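Local coordinates for protein ribosomal RNA small subunit methyltransferase E (Legionella pneumophila, PDB 5O96) that probably methylates N3 of a specific uridine in 16S rRNA of the assembled small ribosomal subunit, using S-adenosylmethionine as methyl donor, at residues Ile83-Ala88 and Val192-Gly197; Leu113-Cys118 and Ile196-Gly201; Gln161-Ala166 and Arg208-His213. All coordinates share one frame; numbering follows the deposited sequence.

How the contacts relate
All three contacts lie in the SPOUT-family methyltransferase domain, on one side of the chain's centre. Contact 1 pairs two inner strands of the parallel six-stranded sheet. Contact 2, about 12 Å away centre to centre, joins the loops beyond strands 109-114 and 191-196; it shares I196 and G197 with contact 1, and both touch the bound S-adenosylmethionine. Contact 3 packs helix 159-165 against helix 204-212, about 12 Å from contact 1 and 15 Å from contact 2 between centres. F162 and V163 connect it to the sheet. Along the chain, 83-88, 113-118 and 161-166 precede 192-201 and 208-213. Contacts 1 and 2 thus bring earlier segments to the cofactor, whereas in contact 3 the T210 side chain lies about 11 Å from it.

Contact 1 of 3, residues Ile83-Ala88 and Val192-Gly197; sequences IHLAQA and VALIIG. With SAM (S-adenosylmethionine), chain I.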
loop_
_atom_site.group_PDB
_atom_site.type_symbol
_atom_site.label_atom_id
_atom_site.label_comp_id
_atom_site.label_asym_id
_atom_site.label_seq_id
_atom_site.Cartn_x
_atom_site.Cartn_y
_atom_site.Cartn_z
ATOM N N ILE A 83 9.049 -3.953 -14.272
ATOM C CA ILE A 83 7.623 -4.230 -14.329
ATOM C C ILE A 83 6.936 -3.083 -15.043
ATOM O O ILE A 83 7.192 -1.915 -14.744
ATOM C CB ILE A 83 7.038 -4.418 -12.925
ATOM C CG1 ILE A 83 7.839 -5.499 -12.195
ATOM C CG2 ILE A 83 5.568 -4.746 -13.038
ATOM C CD1 ILE A 83 7.441 -5.709 -10.763
ATOM N N HIS A 84 6.102 -3.417 -16.016
ATOM C CA HIS A 84 5.236 -2.466 -16.697
ATOM C C HIS A 84 3.842 -2.649 -16.107
ATOM O O HIS A 84 3.188 -3.664 -16.365
ATOM C CB HIS A 84 5.243 -2.695 -18.209
ATOM C CG HIS A 84 4.438 -1.693 -18.973
ATOM N ND1 HIS A 84 4.275 -1.753 -20.342
ATOM C CD2 HIS A 84 3.739 -0.607 -18.559
ATOM C CE1 HIS A 84 3.530 -0.735 -20.740
ATOM N NE2 HIS A 84 3.188 -0.028 -19.677
ATOM N N LEU A 85 3.431 -1.712 -15.244
ATOM C CA LEU A 85 2.102 -1.747 -14.644
ATOM C C LEU A 85 1.086 -1.192 -15.622
ATOM O O LEU A 85 1.233 -0.073 -16.125
ATOM C CB LEU A 85 2.061 -0.933 -13.349
ATOM C CG LEU A 85 0.721 -0.708 -12.615
ATOM C CD1 LEU A 85 0.086 -2.007 -12.137
ATOM C CD2 LEU A 85 0.888 0.266 -11.413
ATOM N N ALA A 86 0.053 -1.959 -15.891
ATOM C CA ALA A 86 -1.110 -1.429 -16.583
ATOM C C ALA A 86 -2.238 -1.377 -15.557
ATOM O O ALA A 86 -2.781 -2.418 -15.177
ATOM C CB ALA A 86 -1.469 -2.278 -17.801
ATOM N N GLN A 87 -2.578 -0.171 -15.100
ATOM C CA GLN A 87 -3.491 0.025 -13.980
ATOM C C GLN A 87 -4.811 0.582 -14.506
ATOM O O GLN A 87 -4.841 1.665 -15.100
ATOM C CB GLN A 87 -2.867 0.969 -12.942
ATOM C CG GLN A 87 -3.725 1.201 -11.665
ATOM C CD GLN A 87 -3.687 0.030 -10.702
ATOM O OE1 GLN A 87 -2.795 -0.792 -10.768
ATOM N NE2 GLN A 87 -4.656 -0.054 -9.809
ATOM N N ALA A 88 -5.896 -0.162 -14.308
ATOM C CA ALA A 88 -7.229 0.373 -14.592
ATOM C C ALA A 88 -7.424 1.721 -13.924
ATOM O O ALA A 88 -7.092 1.883 -12.754
ATOM C CB ALA A 88 -8.292 -0.594 -14.090
ATOM N N VAL A 192 8.263 -7.824 -16.793
ATOM C CA VAL A 192 6.917 -8.324 -16.516
ATOM C C VAL A 192 5.908 -7.279 -16.976
ATOM O O VAL A 192 6.085 -6.087 -16.724
ATOM C CB VAL A 192 6.697 -8.614 -15.011
ATOM C CG1 VAL A 192 5.412 -9.452 -14.778
ATOM C CG2 VAL A 192 7.918 -9.281 -14.388
ATOM N N ALA A 193 4.841 -7.718 -17.626
ATOM C CA ALA A 193 3.666 -6.883 -17.804
ATOM C C ALA A 193 2.602 -7.340 -16.812
ATOM O O ALA A 193 2.304 -8.533 -16.729
ATOM C CB ALA A 193 3.145 -6.954 -19.239
ATOM N N LEU A 194 2.040 -6.391 -16.056
ATOM C CA LEU A 194 1.098 -6.686 -14.981
ATOM C C LEU A 194 -0.161 -5.858 -15.167
ATOM O O LEU A 194 -0.108 -4.619 -15.091
ATOM C CB LEU A 194 1.724 -6.388 -13.613
ATOM C CG LEU A 194 0.836 -6.523 -12.372
ATOM C CD1 LEU A 194 0.428 -7.968 -12.114
ATOM C CD2 LEU A 194 1.537 -5.959 -11.154
ATOM N N ILE A 195 -1.290 -6.534 -15.388
ATOM C CA ILE A 195 -2.586 -5.868 -15.512
ATOM C C ILE A 195 -3.352 -5.967 -14.190
ATOM O O ILE A 195 -3.513 -7.061 -13.618
ATOM C CB ILE A 195 -3.400 -6.454 -16.678
ATOM C CG1 ILE A 195 -2.672 -6.230 -18.005
ATOM C CG2 ILE A 195 -4.791 -5.813 -16.748
ATOM C CD1 ILE A 195 -3.386 -6.916 -19.201
ATOM N N ILE A 196 -3.801 -4.817 -13.679
ATOM C CA ILE A 196 -4.664 -4.764 -12.500
ATOM C C ILE A 196 -5.913 -3.990 -12.873
ATOM O O ILE A 196 -5.830 -2.883 -13.417
ATOM C CB ILE A 196 -3.954 -4.149 -11.283
ATOM C CG1 ILE A 196 -2.908 -5.159 -10.784
ATOM C CG2 ILE A 196 -4.989 -3.847 -10.162
ATOM C CD1 ILE A 196 -1.659 -4.575 -10.399
ATOM N N GLY A 197 -7.064 -4.591 -12.614
ATOM C CA GLY A 197 -8.308 -4.100 -13.131
ATOM C C GLY A 197 -9.035 -3.237 -12.141
ATOM O O GLY A 197 -8.577 -3.005 -11.021
HETATM N N SAM I . -11.866 -4.731 -4.938
HETATM C CA SAM I . -11.192 -3.564 -5.500
HETATM C C SAM I . -11.705 -2.153 -5.126
HETATM O O SAM I . -12.437 -1.942 -4.173
HETATM O OXT SAM I . -11.385 -1.148 -5.759
HETATM C CB SAM I . -11.241 -3.717 -6.986
HETATM C CG SAM I . -10.038 -3.897 -7.878
HETATM S SD SAM I . -9.593 -5.605 -7.860
HETATM C CE SAM I . -7.840 -5.547 -7.483
HETATM C "C5'" SAM I . -9.575 -5.879 -9.646
HETATM C "C4'" SAM I . -9.852 -7.341 -9.901
HETATM O "O4'" SAM I . -8.724 -8.047 -9.422
HETATM C "C3'" SAM I . -11.011 -7.811 -9.032
HETATM O "O3'" SAM I . -12.258 -7.831 -9.678
HETATM C "C2'" SAM I . -10.645 -9.219 -8.660
HETATM O "O2'" SAM I . -11.303 -10.072 -9.560
HETATM C "C1'" SAM I . -9.147 -9.287 -8.887
HETATM N N9 SAM I . -8.583 -9.627 -7.574
HETATM C C8 SAM I . -8.659 -8.922 -6.386
HETATM N N7 SAM I . -8.033 -9.621 -5.420
HETATM C C5 SAM I . -7.566 -10.767 -5.976
HETATM C C6 SAM I . -6.868 -11.819 -5.444
HETATM N N6 SAM I . -6.571 -11.799 -4.159
HETATM N N1 SAM I . -6.538 -12.887 -6.251
HETATM C C2 SAM I . -6.877 -12.893 -7.588
HETATM N N3 SAM I . -7.579 -11.822 -8.126
HETATM C C4 SAM I . -7.915 -10.788 -7.318
#
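Strands 83-88 and 192-196 run parallel, their axes 4.7 Å apart at closest approach and 19° from exact alignment, and five backbone hydrogen bonds join them in sequence: H84 N to V192 O, L194 N to H84 O, A86 N to L194 O, I196 N to A86 O and A88 N to I196 O. On the face carrying I83, L85 and Q87, the CD1 methyls of L85 and I196 meet at 3.6 Å. CG of Q87 is anti to the backbone N (chi1 -177°), and a bend at chi2 brings its amide over I196, with OE1 3.6 Å from I196 CB. That oxygen is buried without a polar partner, whereas NE2 makes a weak hydrogen bond to T227 O. Helices 93-104 and 227-242 cover this face. The pair belongs to the interior of the parallel sheet of the SPOUT methyltransferase fold, where the end of strand 191-196 leads into the cofactor site: G197 O lies 3.3 Å from C5' of S-adenosylmethionine. On the other face, A86 CB touches I195 CG1 at 4.1 Å beneath helix 159-165. The imidazole of H84 turns away from A193 and is held at both nitrogens, ND1 by E168 and NE2 by T111.

Contact 2 of 3, residues Leu113-Cys118 and Ile196-Gly201; sequences LITERC and IGPEGG. With SAM (S-adenosylmethionine), chain I.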
loop_
_atom_site.group_PDB
_atom_site.type_symbol
_atom_site.label_atom_id
_atom_site.label_comp_id
_atom_site.label_asym_id
_atom_site.label_seq_id
_atom_site.Cartn_x
_atom_site.Cartn_y
_atom_site.Cartn_z
ATOM N N LEU A 113 -5.085 2.397 -17.856
ATOM C CA LEU A 113 -5.808 1.417 -18.637
ATOM C C LEU A 113 -7.284 1.747 -18.543
ATOM O O LEU A 113 -7.798 1.959 -17.441
ATOM C CB LEU A 113 -5.535 0.031 -18.074
ATOM C CG LEU A 113 -5.767 -1.205 -18.905
ATOM C CD1 LEU A 113 -4.812 -1.174 -20.064
ATOM C CD2 LEU A 113 -5.502 -2.378 -18.009
ATOM N N ILE A 114 -7.957 1.807 -19.684
ATOM C CA ILE A 114 -9.408 1.963 -19.732
ATOM C C ILE A 114 -10.003 0.589 -20.023
ATOM O O ILE A 114 -9.711 -0.017 -21.062
ATOM C CB ILE A 114 -9.827 3.013 -20.776
ATOM C CG1 ILE A 114 -9.086 4.321 -20.512
ATOM C CG2 ILE A 114 -11.313 3.296 -20.709
ATOM C CD1 ILE A 114 -9.416 5.413 -21.510
ATOM N N THR A 115 -10.776 0.060 -19.076
ATOM C CA THR A 115 -11.371 -1.265 -19.190
ATOM C C THR A 115 -12.883 -1.143 -19.073
ATOM O O THR A 115 -13.408 -0.113 -18.656
ATOM C CB THR A 115 -10.864 -2.222 -18.114
ATOM O OG1 THR A 115 -11.415 -1.830 -16.853
ATOM C CG2 THR A 115 -9.368 -2.191 -18.029
ATOM N N GLU A 116 -13.575 -2.231 -19.430
ATOM C CA GLU A 116 -15.030 -2.193 -19.565
ATOM C C GLU A 116 -15.689 -1.610 -18.327
ATOM O O GLU A 116 -16.538 -0.718 -18.422
ATOM C CB GLU A 116 -15.567 -3.593 -19.846
ATOM C CG GLU A 116 -17.058 -3.634 -20.173
ATOM C CD GLU A 116 -17.505 -4.988 -20.708
ATOM O OE1 GLU A 116 -16.922 -5.450 -21.716
ATOM O OE2 GLU A 116 -18.424 -5.593 -20.113
ATOM N N ARG A 117 -15.275 -2.068 -17.150
ATOM C CA ARG A 117 -15.977 -1.741 -15.923
ATOM C C ARG A 117 -15.321 -0.595 -15.165
ATOM O O ARG A 117 -15.574 -0.425 -13.968
ATOM C CB ARG A 117 -16.091 -2.997 -15.058
ATOM C CG ARG A 117 -16.940 -4.072 -15.731
ATOM C CD ARG A 117 -16.916 -5.375 -14.968
ATOM N NE ARG A 117 -17.587 -6.451 -15.684
ATOM C CZ ARG A 117 -17.641 -7.710 -15.255
ATOM N NH1 ARG A 117 -17.065 -8.053 -14.108
ATOM N NH2 ARG A 117 -18.273 -8.627 -15.970
ATOM N N CYS A 118 -14.470 0.181 -15.832
ATOM C CA CYS A 118 -13.992 1.415 -15.246
ATOM C C CYS A 118 -15.151 2.396 -15.147
ATOM O O CYS A 118 -16.027 2.440 -16.015
ATOM C CB CYS A 118 -12.839 1.995 -16.071
ATOM S SG CYS A 118 -11.270 1.059 -15.890
ATOM N N ILE A 196 -3.801 -4.817 -13.679
ATOM C CA ILE A 196 -4.664 -4.764 -12.500
ATOM C C ILE A 196 -5.913 -3.990 -12.873
ATOM O O ILE A 196 -5.830 -2.883 -13.417
ATOM C CB ILE A 196 -3.954 -4.149 -11.283
ATOM C CG1 ILE A 196 -2.908 -5.159 -10.784
ATOM C CG2 ILE A 196 -4.989 -3.847 -10.162
ATOM C CD1 ILE A 196 -1.659 -4.575 -10.399
ATOM N N GLY A 197 -7.064 -4.591 -12.614
ATOM C CA GLY A 197 -8.308 -4.100 -13.131
ATOM C C GLY A 197 -9.035 -3.237 -12.141
ATOM O O GLY A 197 -8.577 -3.005 -11.021
ATOM N N PRO A 198 -10.179 -2.730 -12.549
ATOM C CA PRO A 198 -10.908 -1.752 -11.747
ATOM C C PRO A 198 -11.722 -2.499 -10.703
ATOM O O PRO A 198 -11.763 -3.730 -10.708
ATOM C CB PRO A 198 -11.810 -1.070 -12.775
ATOM C CG PRO A 198 -12.160 -2.215 -13.697
ATOM C CD PRO A 198 -10.894 -3.065 -13.790
ATOM N N GLU A 199 -12.428 -1.729 -9.867
ATOM C CA GLU A 199 -13.169 -2.324 -8.765
ATOM C C GLU A 199 -14.077 -3.446 -9.237
ATOM O O GLU A 199 -14.062 -4.547 -8.672
ATOM C CB GLU A 199 -13.960 -1.284 -7.977
ATOM C CG GLU A 199 -14.604 -1.924 -6.733
ATOM C CD GLU A 199 -15.602 -1.023 -6.003
ATOM O OE1 GLU A 199 -15.438 0.218 -6.040
ATOM O OE2 GLU A 199 -16.553 -1.562 -5.386
ATOM N N GLY A 200 -14.844 -3.207 -10.296
ATOM C CA GLY A 200 -15.725 -4.276 -10.740
ATOM C C GLY A 200 -15.041 -5.477 -11.366
ATOM O O GLY A 200 -15.737 -6.411 -11.775
ATOM N N GLY A 201 -13.714 -5.483 -11.490
ATOM C CA GLY A 201 -13.083 -6.582 -12.217
ATOM C C GLY A 201 -13.189 -6.516 -13.739
ATOM O O GLY A 201 -13.292 -5.445 -14.339
HETATM N N SAM I . -11.866 -4.731 -4.938
HETATM C CA SAM I . -11.192 -3.564 -5.500
HETATM C C SAM I . -11.705 -2.153 -5.126
HETATM O O SAM I . -12.437 -1.942 -4.173
HETATM O OXT SAM I . -11.385 -1.148 -5.759
HETATM C CB SAM I . -11.241 -3.717 -6.986
HETATM C CG SAM I . -10.038 -3.897 -7.878
HETATM S SD SAM I . -9.593 -5.605 -7.860
HETATM C CE SAM I . -7.840 -5.547 -7.483
HETATM C "C5'" SAM I . -9.575 -5.879 -9.646
HETATM C "C4'" SAM I . -9.852 -7.341 -9.901
HETATM O "O4'" SAM I . -8.724 -8.047 -9.422
HETATM C "C3'" SAM I . -11.011 -7.811 -9.032
HETATM O "O3'" SAM I . -12.258 -7.831 -9.678
HETATM C "C2'" SAM I . -10.645 -9.219 -8.660
HETATM O "O2'" SAM I . -11.303 -10.072 -9.560
HETATM C "C1'" SAM I . -9.147 -9.287 -8.887
HETATM N N9 SAM I . -8.583 -9.627 -7.574
HETATM C C8 SAM I . -8.659 -8.922 -6.386
HETATM N N7 SAM I . -8.033 -9.621 -5.420
HETATM C C5 SAM I . -7.566 -10.767 -5.976
HETATM C C6 SAM I . -6.868 -11.819 -5.444
HETATM N N6 SAM I . -6.571 -11.799 -4.159
HETATM N N1 SAM I . -6.538 -12.887 -6.251
HETATM C C2 SAM I . -6.877 -12.893 -7.588
HETATM N N3 SAM I . -7.579 -11.822 -8.126
HETATM C C4 SAM I . -7.915 -10.788 -7.318
HETATM O O HOH W 1 -13.232 -4.132 -16.915
HETATM O O HOH W 2 -15.058 0.077 -11.444
#
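Two type I beta turns, T115 to C118 and P198 to G201, meet beside the S-adenosylmethionine site of the SPOUT methyltransferase domain. The chain entering and starting the second turn passes the cofactor, G197 O and P198 O both approaching its C5' atom; E199 lies near the carboxylate end, but its side chain is poorly ordered. The ring of P198 projects from this turn into the first one. Its CG and CD lie against T115 OG1, CG at 3.3 Å, while CB packs on C118 SG at 3.8 Å. SG also accepts a hydrogen bond from T115 N, which ties the two ends of the first turn together beside the proline.

A water bridges the turns, accepting from T115 OG1 and R117 N and donating to G201 O, each at 2.9 Å. G201 closes the second turn with a positive phi (76°). A second water donates to R117 O and makes a weak, long bond with G200 N. On the solvent side the R117 chain stretches out from CG to NE past G201 O, and its NH1 donates to G200 O at 3.1 Å, the oxygen lying only 6° out of the guanidinium plane.

Contact 3 of 3, residues Gln161-Ala166 and Arg208-His213; sequences QFVREA and RLTSGH
With chi1 at 138°, away from a staggered position, V163 directs both its methyls at helix 204-212, CG1 toward L209 and H213 and CG2 toward T210. H213 meets it with CG anti to the carbonyl carbon (chi1 -69°), a setting that turns the imidazole back along the helix that it follows. There ND1 donates to L209 O at 3.0 Å, with the oxygen close to the ring plane, and this bond fixes the rotation of the ring. V163 CG1 approaches the ring obliquely, 3.4 Å from H213 CG, and the two side chains cross at about a right angle. The same methyl lies 4.2 Å from L209 CG, so it sits among the leucine, the carbonyl that holds the imidazole and the imidazole itself. The other branch, CG2, touches T210 CG2 at 3.8 Å.

This is helix-to-helix packing on one side of the parallel sheet of the SPOUT methyltransferase domain, carried by van der Waals contact. V163 also reaches I195 on strand 191-196, and F215, in the loop after helix 204-212, touches both V163 and T210. The hydroxyl of T210 turns back into its own helix and is hydrogen-bonded to I207 O, which leaves its methyl to face the valine.

Toward the exposed edge, the aliphatic part of R164 lies alongside H213, CG 3.9 Å from H213 NE2. The chain then bends at chi3, and the guanidinium forms a salt bridge with D160 through NE, one of its faces lying over Q161 CA.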
loop_
_atom_site.group_PDB
_atom_site.type_symbol
_atom_site.label_atom_id
_atom_site.label_comp_id
_atom_site.label_asym_id
_atom_site.label_seq_id
_atom_site.Cartn_x
_atom_site.Cartn_y
_atom_site.Cartn_z
ATOM N N GLN A 161 -5.631 -2.462 -26.927
ATOM C CA GLN A 161 -4.359 -1.981 -27.451
ATOM C C GLN A 161 -3.200 -2.517 -26.627
ATOM O O GLN A 161 -2.249 -3.089 -27.167
ATOM C CB GLN A 161 -4.343 -0.458 -27.473
ATOM C CG GLN A 161 -3.037 0.122 -27.978
ATOM C CD GLN A 161 -3.090 1.622 -28.125
ATOM O OE1 GLN A 161 -4.169 2.210 -28.171
ATOM N NE2 GLN A 161 -1.927 2.254 -28.177
ATOM N N PHE A 162 -3.293 -2.375 -25.303
ATOM C CA PHE A 162 -2.174 -2.695 -24.426
ATOM C C PHE A 162 -1.792 -4.165 -24.531
ATOM O O PHE A 162 -0.606 -4.522 -24.560
ATOM C CB PHE A 162 -2.541 -2.349 -22.981
ATOM C CG PHE A 162 -1.516 -2.797 -22.000
ATOM C CD1 PHE A 162 -1.570 -4.058 -21.451
ATOM C CD2 PHE A 162 -0.457 -1.972 -21.684
ATOM C CE1 PHE A 162 -0.607 -4.477 -20.613
ATOM C CE2 PHE A 162 0.505 -2.390 -20.825
ATOM C CZ PHE A 162 0.429 -3.639 -20.283
ATOM N N VAL A 163 -2.794 -5.028 -24.521
ATOM C CA VAL A 163 -2.578 -6.455 -24.616
ATOM C C VAL A 163 -2.003 -6.829 -25.979
ATOM O O VAL A 163 -1.201 -7.766 -26.087
ATOM C CB VAL A 163 -3.931 -7.121 -24.298
ATOM C CG1 VAL A 163 -4.221 -8.265 -25.196
ATOM C CG2 VAL A 163 -3.993 -7.524 -22.822
ATOM N N ARG A 164 -2.365 -6.093 -27.038
ATOM C CA ARG A 164 -1.793 -6.366 -28.354
ATOM C C ARG A 164 -0.319 -5.987 -28.408
ATOM O O ARG A 164 0.504 -6.736 -28.946
ATOM C CB ARG A 164 -2.568 -5.622 -29.447
ATOM C CG ARG A 164 -3.880 -6.282 -29.866
ATOM C CD ARG A 164 -4.429 -5.719 -31.183
ATOM N NE ARG A 164 -5.268 -4.531 -31.008
ATOM C CZ ARG A 164 -4.846 -3.273 -31.146
ATOM N NH1 ARG A 164 -5.696 -2.266 -30.965
ATOM N NH2 ARG A 164 -3.577 -3.015 -31.456
ATOM N N GLU A 165 0.032 -4.827 -27.864
ATOM C CA GLU A 165 1.390 -4.311 -27.972
ATOM C C GLU A 165 2.327 -4.854 -26.910
ATOM O O GLU A 165 3.538 -4.663 -27.040
ATOM C CB GLU A 165 1.386 -2.785 -27.880
ATOM C CG GLU A 165 0.582 -2.088 -28.964
ATOM C CD GLU A 165 0.412 -0.601 -28.666
ATOM O OE1 GLU A 165 0.773 -0.157 -27.541
ATOM O OE2 GLU A 165 -0.078 0.121 -29.560
ATOM N N ALA A 166 1.796 -5.501 -25.875
ATOM C CA ALA A 166 2.602 -6.023 -24.779
ATOM C C ALA A 166 3.663 -6.998 -25.279
ATOM O O ALA A 166 3.336 -8.042 -25.852
ATOM C CB ALA A 166 1.691 -6.719 -23.770
ATOM N N ARG A 208 -11.116 -13.389 -22.136
ATOM C CA ARG A 208 -10.830 -14.153 -23.351
ATOM C C ARG A 208 -9.797 -13.431 -24.213
ATOM O O ARG A 208 -8.907 -14.067 -24.790
ATOM C CB ARG A 208 -12.111 -14.422 -24.150
ATOM C CG ARG A 208 -13.060 -15.445 -23.515
ATOM C CD ARG A 208 -14.076 -16.007 -24.514
ATOM N NE ARG A 208 -14.648 -14.980 -25.383
ATOM C CZ ARG A 208 -15.701 -14.233 -25.061
ATOM N NH1 ARG A 208 -16.303 -14.410 -23.890
ATOM N NH2 ARG A 208 -16.156 -13.312 -25.904
ATOM N N LEU A 209 -9.870 -12.098 -24.276
ATOM C CA LEU A 209 -8.901 -11.341 -25.062
ATOM C C LEU A 209 -7.513 -11.311 -24.402
ATOM O O LEU A 209 -6.499 -11.471 -25.092
ATOM C CB LEU A 209 -9.424 -9.928 -25.301
ATOM C CG LEU A 209 -8.345 -8.954 -25.779
ATOM C CD1 LEU A 209 -8.063 -9.175 -27.248
ATOM C CD2 LEU A 209 -8.748 -7.518 -25.506
ATOM N N THR A 210 -7.432 -11.100 -23.076
ATOM C CA THR A 210 -6.107 -11.058 -22.443
ATOM C C THR A 210 -5.462 -12.432 -22.439
ATOM O O THR A 210 -4.243 -12.560 -22.622
ATOM C CB THR A 210 -6.178 -10.535 -20.995
ATOM O OG1 THR A 210 -6.922 -11.453 -20.177
ATOM C CG2 THR A 210 -6.804 -9.161 -20.944
ATOM N N SER A 211 -6.259 -13.463 -22.167
ATOM C CA SER A 211 -5.773 -14.833 -22.222
ATOM C C SER A 211 -5.352 -15.221 -23.641
ATOM O O SER A 211 -4.464 -16.068 -23.826
ATOM C CB SER A 211 -6.862 -15.765 -21.703
ATOM O OG SER A 211 -6.549 -17.099 -22.025
ATOM N N GLY A 212 -5.969 -14.613 -24.656
ATOM C CA GLY A 212 -5.545 -14.870 -26.019
ATOM C C GLY A 212 -4.180 -14.304 -26.339
ATOM O O GLY A 212 -3.503 -14.811 -27.241
ATOM N N HIS A 213 -3.746 -13.272 -25.615
ATOM C CA HIS A 213 -2.443 -12.664 -25.866
ATOM C C HIS A 213 -1.408 -12.998 -24.799
ATOM O O HIS A 213 -0.460 -12.230 -24.605
ATOM C CB HIS A 213 -2.604 -11.157 -26.019
ATOM C CG HIS A 213 -3.332 -10.775 -27.266
ATOM N ND1 HIS A 213 -4.704 -10.870 -27.392
ATOM C CD2 HIS A 213 -2.870 -10.344 -28.462
ATOM C CE1 HIS A 213 -5.054 -10.490 -28.608
ATOM N NE2 HIS A 213 -3.960 -10.164 -29.275
#